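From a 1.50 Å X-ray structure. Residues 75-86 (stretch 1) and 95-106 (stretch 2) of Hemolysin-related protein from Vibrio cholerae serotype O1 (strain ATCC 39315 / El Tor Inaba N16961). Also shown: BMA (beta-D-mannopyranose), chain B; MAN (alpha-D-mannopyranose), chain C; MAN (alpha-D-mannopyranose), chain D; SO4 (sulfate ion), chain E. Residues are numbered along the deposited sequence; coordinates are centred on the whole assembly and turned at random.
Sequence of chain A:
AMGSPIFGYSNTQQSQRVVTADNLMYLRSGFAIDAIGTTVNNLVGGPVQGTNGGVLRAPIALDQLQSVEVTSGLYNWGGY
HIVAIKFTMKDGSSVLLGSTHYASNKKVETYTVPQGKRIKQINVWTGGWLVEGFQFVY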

# COMPACT_ATOMS: atom_id res chain seq x y z
N TYR A 75 8.94 5.63 11.07
CA TYR A 75 10.08 5.25 10.24
C TYR A 75 11.36 5.86 10.78
O TYR A 75 11.39 7.02 11.22
CB TYR A 75 9.81 5.72 8.81
CG TYR A 75 10.78 5.24 7.76
CD1 TYR A 75 11.07 3.89 7.60
CD2 TYR A 75 11.39 6.14 6.90
CE1 TYR A 75 11.95 3.45 6.63
CE2 TYR A 75 12.27 5.71 5.92
CZ TYR A 75 12.54 4.37 5.79
OH TYR A 75 13.42 3.92 4.82
N ASN A 76 12.45 5.08 10.73
CA ASN A 76 13.69 5.49 11.37
C ASN A 76 14.31 6.74 10.74
O ASN A 76 15.10 7.42 11.40
CB ASN A 76 14.72 4.36 11.32
CG ASN A 76 14.43 3.28 12.33
OD1 ASN A 76 13.64 3.44 13.26
ND2 ASN A 76 15.08 2.15 12.15
N TRP A 77 14.00 7.04 9.48
CA TRP A 77 14.49 8.25 8.85
C TRP A 77 13.46 9.37 8.88
O TRP A 77 13.66 10.41 8.24
CB TRP A 77 14.96 7.94 7.42
CG TRP A 77 16.25 7.18 7.45
CD1 TRP A 77 17.51 7.71 7.45
CD2 TRP A 77 16.41 5.76 7.53
NE1 TRP A 77 18.45 6.71 7.51
CE2 TRP A 77 17.80 5.50 7.57
CE3 TRP A 77 15.52 4.68 7.57
CZ2 TRP A 77 18.31 4.21 7.64
CZ3 TRP A 77 16.04 3.40 7.64
CH2 TRP A 77 17.42 3.17 7.67
N GLY A 78 12.37 9.18 9.62
CA GLY A 78 11.43 10.24 9.91
C GLY A 78 10.00 9.92 9.55
O GLY A 78 9.72 9.34 8.50
N GLY A 79 9.08 10.32 10.42
CA GLY A 79 7.67 10.36 10.10
C GLY A 79 6.96 9.03 10.29
O GLY A 79 7.57 7.96 10.29
N TYR A 80 5.64 9.13 10.44
CA TYR A 80 4.77 7.97 10.51
C TYR A 80 4.28 7.62 9.11
O TYR A 80 3.65 8.45 8.44
CB TYR A 80 3.58 8.24 11.44
CG TYR A 80 3.93 8.11 12.91
CD1 TYR A 80 3.84 6.88 13.55
CD2 TYR A 80 4.37 9.20 13.64
CE1 TYR A 80 4.16 6.75 14.89
CE2 TYR A 80 4.69 9.08 14.98
CZ TYR A 80 4.59 7.86 15.60
OH TYR A 80 4.92 7.72 16.93
N HIS A 81 4.56 6.39 8.67
CA HIS A 81 4.15 5.94 7.35
C HIS A 81 3.82 4.46 7.40
O HIS A 81 4.04 3.79 8.41
CB HIS A 81 5.24 6.16 6.29
CG HIS A 81 6.06 7.40 6.49
ND1 HIS A 81 5.73 8.60 5.90
CD2 HIS A 81 7.20 7.61 7.17
CE1 HIS A 81 6.63 9.51 6.23
NE2 HIS A 81 7.54 8.94 7.00
N ILE A 82 3.30 3.95 6.29
CA ILE A 82 3.20 2.52 6.08
C ILE A 82 4.58 2.01 5.69
O ILE A 82 5.21 2.52 4.76
CB ILE A 82 2.15 2.19 5.00
CG1 ILE A 82 0.75 2.56 5.50
CG2 ILE A 82 2.24 0.71 4.59
CD1 ILE A 82 -0.38 2.29 4.51
N VAL A 83 5.07 1.00 6.42
CA VAL A 83 6.39 0.46 6.16
C VAL A 83 6.34 -0.94 5.54
O VAL A 83 7.30 -1.33 4.86
CB VAL A 83 7.27 0.46 7.43
CG1 VAL A 83 7.54 1.90 7.87
CG2 VAL A 83 6.63 -0.35 8.56
N ALA A 84 5.26 -1.69 5.73
CA ALA A 84 5.17 -3.02 5.14
C ALA A 84 3.72 -3.38 4.90
O ALA A 84 2.82 -3.00 5.66
CB ALA A 84 5.83 -4.07 6.04
N ILE A 85 3.49 -4.14 3.82
CA ILE A 85 2.19 -4.73 3.55
C ILE A 85 2.40 -6.19 3.17
O ILE A 85 3.16 -6.49 2.24
CB ILE A 85 1.43 -4.02 2.41
CG1 ILE A 85 1.33 -2.52 2.66
CG2 ILE A 85 0.02 -4.62 2.28
CD1 ILE A 85 0.92 -1.74 1.43
N LYS A 86 1.72 -7.08 3.88
CA LYS A 86 1.67 -8.49 3.52
C LYS A 86 0.35 -8.76 2.82
O LYS A 86 -0.72 -8.55 3.40
CB LYS A 86 1.82 -9.37 4.76
CG LYS A 86 1.74 -10.86 4.46
CD LYS A 86 1.85 -11.67 5.74
CE LYS A 86 1.46 -13.11 5.51
NZ LYS A 86 1.42 -13.88 6.79
N VAL A 95 2.80 -12.45 -0.10
CA VAL A 95 4.00 -11.69 -0.43
C VAL A 95 4.07 -10.51 0.53
O VAL A 95 3.04 -9.89 0.84
CB VAL A 95 3.99 -11.21 -1.90
CG1 VAL A 95 2.66 -10.58 -2.26
CG2 VAL A 95 5.13 -10.23 -2.18
N LEU A 96 5.27 -10.22 1.01
CA LEU A 96 5.52 -9.11 1.92
C LEU A 96 6.34 -8.06 1.20
O LEU A 96 7.48 -8.33 0.80
CB LEU A 96 6.25 -9.58 3.18
CG LEU A 96 6.59 -8.47 4.19
CD1 LEU A 96 5.34 -8.01 4.90
CD2 LEU A 96 7.63 -8.95 5.19
N LEU A 97 5.77 -6.87 1.02
CA LEU A 97 6.52 -5.74 0.49
C LEU A 97 6.84 -4.78 1.62
O LEU A 97 6.10 -4.66 2.59
CB LEU A 97 5.73 -5.03 -0.61
CG LEU A 97 5.30 -5.92 -1.78
CD1 LEU A 97 4.60 -5.09 -2.85
CD2 LEU A 97 6.48 -6.68 -2.37
N GLY A 98 7.97 -4.09 1.48
CA GLY A 98 8.46 -3.25 2.56
C GLY A 98 9.15 -4.07 3.64
O GLY A 98 9.61 -5.19 3.41
N SER A 99 9.21 -3.49 4.83
CA SER A 99 9.93 -4.09 5.95
C SER A 99 9.30 -3.65 7.26
O SER A 99 8.79 -2.53 7.37
CB SER A 99 11.41 -3.70 5.94
OG SER A 99 12.06 -4.18 7.11
N THR A 100 9.36 -4.52 8.26
CA THR A 100 8.93 -4.17 9.61
C THR A 100 10.09 -3.76 10.52
O THR A 100 9.86 -3.48 11.70
CB THR A 100 8.17 -5.34 10.25
OG1 THR A 100 9.05 -6.46 10.42
CG2 THR A 100 6.98 -5.75 9.40
N HIS A 101 11.31 -3.71 10.00
CA HIS A 101 12.50 -3.63 10.85
C HIS A 101 13.09 -2.23 10.97
O HIS A 101 14.05 -2.05 11.73
CB HIS A 101 13.57 -4.59 10.32
CG HIS A 101 13.16 -6.03 10.40
ND1 HIS A 101 13.40 -6.82 11.50
CD2 HIS A 101 12.51 -6.82 9.51
CE1 HIS A 101 12.93 -8.03 11.29
NE2 HIS A 101 12.39 -8.06 10.09
N TYR A 102 12.55 -1.24 10.27
CA TYR A 102 13.12 0.10 10.28
C TYR A 102 12.12 1.13 10.78
O TYR A 102 12.11 2.28 10.33
CB TYR A 102 13.65 0.47 8.90
CG TYR A 102 14.72 -0.49 8.44
CD1 TYR A 102 14.39 -1.65 7.75
CD2 TYR A 102 16.06 -0.25 8.72
CE1 TYR A 102 15.36 -2.54 7.35
CE2 TYR A 102 17.04 -1.14 8.32
CZ TYR A 102 16.69 -2.28 7.63
OH TYR A 102 17.66 -3.16 7.23
N ALA A 103 11.29 0.74 11.75
CA ALA A 103 10.33 1.65 12.34
C ALA A 103 10.09 1.24 13.79
O ALA A 103 10.12 0.06 14.14
CB ALA A 103 9.01 1.66 11.58
N SER A 104 9.83 2.24 14.61
CA SER A 104 9.38 2.07 15.98
C SER A 104 7.90 2.43 16.07
O SER A 104 7.28 2.83 15.09
CB SER A 104 10.22 2.92 16.93
OG SER A 104 9.98 4.30 16.71
N ASN A 105 7.35 2.29 17.28
CA ASN A 105 5.96 2.67 17.56
C ASN A 105 5.02 2.12 16.49
O ASN A 105 4.19 2.84 15.93
CB ASN A 105 5.84 4.19 17.68
CG ASN A 105 6.76 4.76 18.72
OD1 ASN A 105 6.88 4.22 19.82
ND2 ASN A 105 7.44 5.85 18.39
N LYS A 106 5.15 0.83 16.22
CA LYS A 106 4.45 0.22 15.11
C LYS A 106 3.04 -0.20 15.50
O LYS A 106 2.71 -0.39 16.67
CB LYS A 106 5.23 -0.99 14.59
CG LYS A 106 6.56 -0.62 13.92
CD LYS A 106 7.28 -1.82 13.32
CE LYS A 106 7.72 -2.83 14.38
NZ LYS A 106 8.59 -2.22 15.41
C1 BMA B . 19.06 4.96 4.27
C2 BMA B . 18.80 6.36 3.71
C3 BMA B . 17.28 6.65 3.76
C4 BMA B . 16.43 5.49 3.21
C5 BMA B . 16.90 4.14 3.80
C6 BMA B . 16.24 2.96 3.15
O1 BMA B . 20.43 4.67 4.09
O2 BMA B . 19.21 6.45 2.35
O3 BMA B . 16.93 7.80 3.03
O4 BMA B . 15.05 5.72 3.53
O5 BMA B . 18.32 4.01 3.58
O6 BMA B . 16.20 3.19 1.75
C1 MAN C . 15.44 2.15 1.12
C2 MAN C . 15.61 2.30 -0.38
C3 MAN C . 14.94 3.59 -0.83
C4 MAN C . 13.48 3.68 -0.31
C5 MAN C . 13.42 3.41 1.22
C6 MAN C . 11.99 3.31 1.77
O2 MAN C . 14.96 1.25 -1.08
O3 MAN C . 14.98 3.73 -2.25
O4 MAN C . 12.96 4.97 -0.56
O5 MAN C . 14.09 2.18 1.51
O6 MAN C . 11.30 2.28 1.06
C1 MAN D . 16.63 8.93 3.86
C2 MAN D . 16.04 10.00 2.94
C3 MAN D . 17.16 10.56 2.05
C4 MAN D . 18.35 11.01 2.90
C5 MAN D . 18.84 9.84 3.76
C6 MAN D . 19.97 10.21 4.69
O2 MAN D . 15.52 11.11 3.68
O3 MAN D . 16.69 11.61 1.21
O4 MAN D . 19.41 11.44 2.07
O5 MAN D . 17.74 9.38 4.57
O6 MAN D . 19.57 11.37 5.42
S SO4 E . 7.44 -0.87 18.90
O1 SO4 E . 6.49 -0.07 19.67
O2 SO4 E . 8.74 -0.20 18.87
O3 SO4 E . 6.93 -1.03 17.54
O4 SO4 E . 7.57 -2.18 19.53
O HOH W 1 12.09 5.44 14.53

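The two stretches meet in two zones and together bury 725 Å². In the first, strand 80-86 runs antiparallel to strand 95-98, their axes at 166° and 4.7 Å apart at closest approach. Ile 85 and Leu 97 form the hydrogen-bonded pair: Ile 85 N donates to Leu 97 O and Leu 97 N to Ile 85 O, both at 2.9 Å, with N-H...O angles of 157° and 163°. A third bond, Ser 99 N to Val 83 O (2.9 Å, 156°), continues the ladder past the end of strand 95-98.

A close backbone fit occurs at Gly 98. Gly 98 CA lies 3.2 Å from Val 83 O, in a CA-H...O contact, and an ideal CB on Gly 98 would fall 2.0 Å from that same oxygen. Its phi/psi of 79/-158 independently calls for glycine. Beside it, the small methyl of Ala 84 points toward stretch 2 and fills a hollow lined by Ser 99 O (3.6 Å from Ala 84 CB), Thr 100 CG2 (3.9 Å from CB) and Leu 96 CD1 (4.1 Å from CB). Leu 96 CD1 also packs 3.8 Å from Lys 86 CB, so the lysine contributes its aliphatic base while its end leads away.

In the second zone, Tyr 75 pairs with Ala 103, CA to CA 4.2 Å. Ala 103 CB packs against both Tyr 75 CA and Val 83 CG1, 4.0 Å from each. Ala 103 N is buried by the contact and has no polar partner in the model. From within the type I turn Tyr 75 to Gly 78, Asn 76 N donates across to Tyr 102 O (2.8 Å, 148°). That turn carries Trp 77 to Tyr 102, whose CD2 sits at the indole edge, 3.8 Å from Trp 77 CZ3. BMA covers one indole face, with its C2 over the ring and its C1 3.5 Å from Trp 77 CZ2.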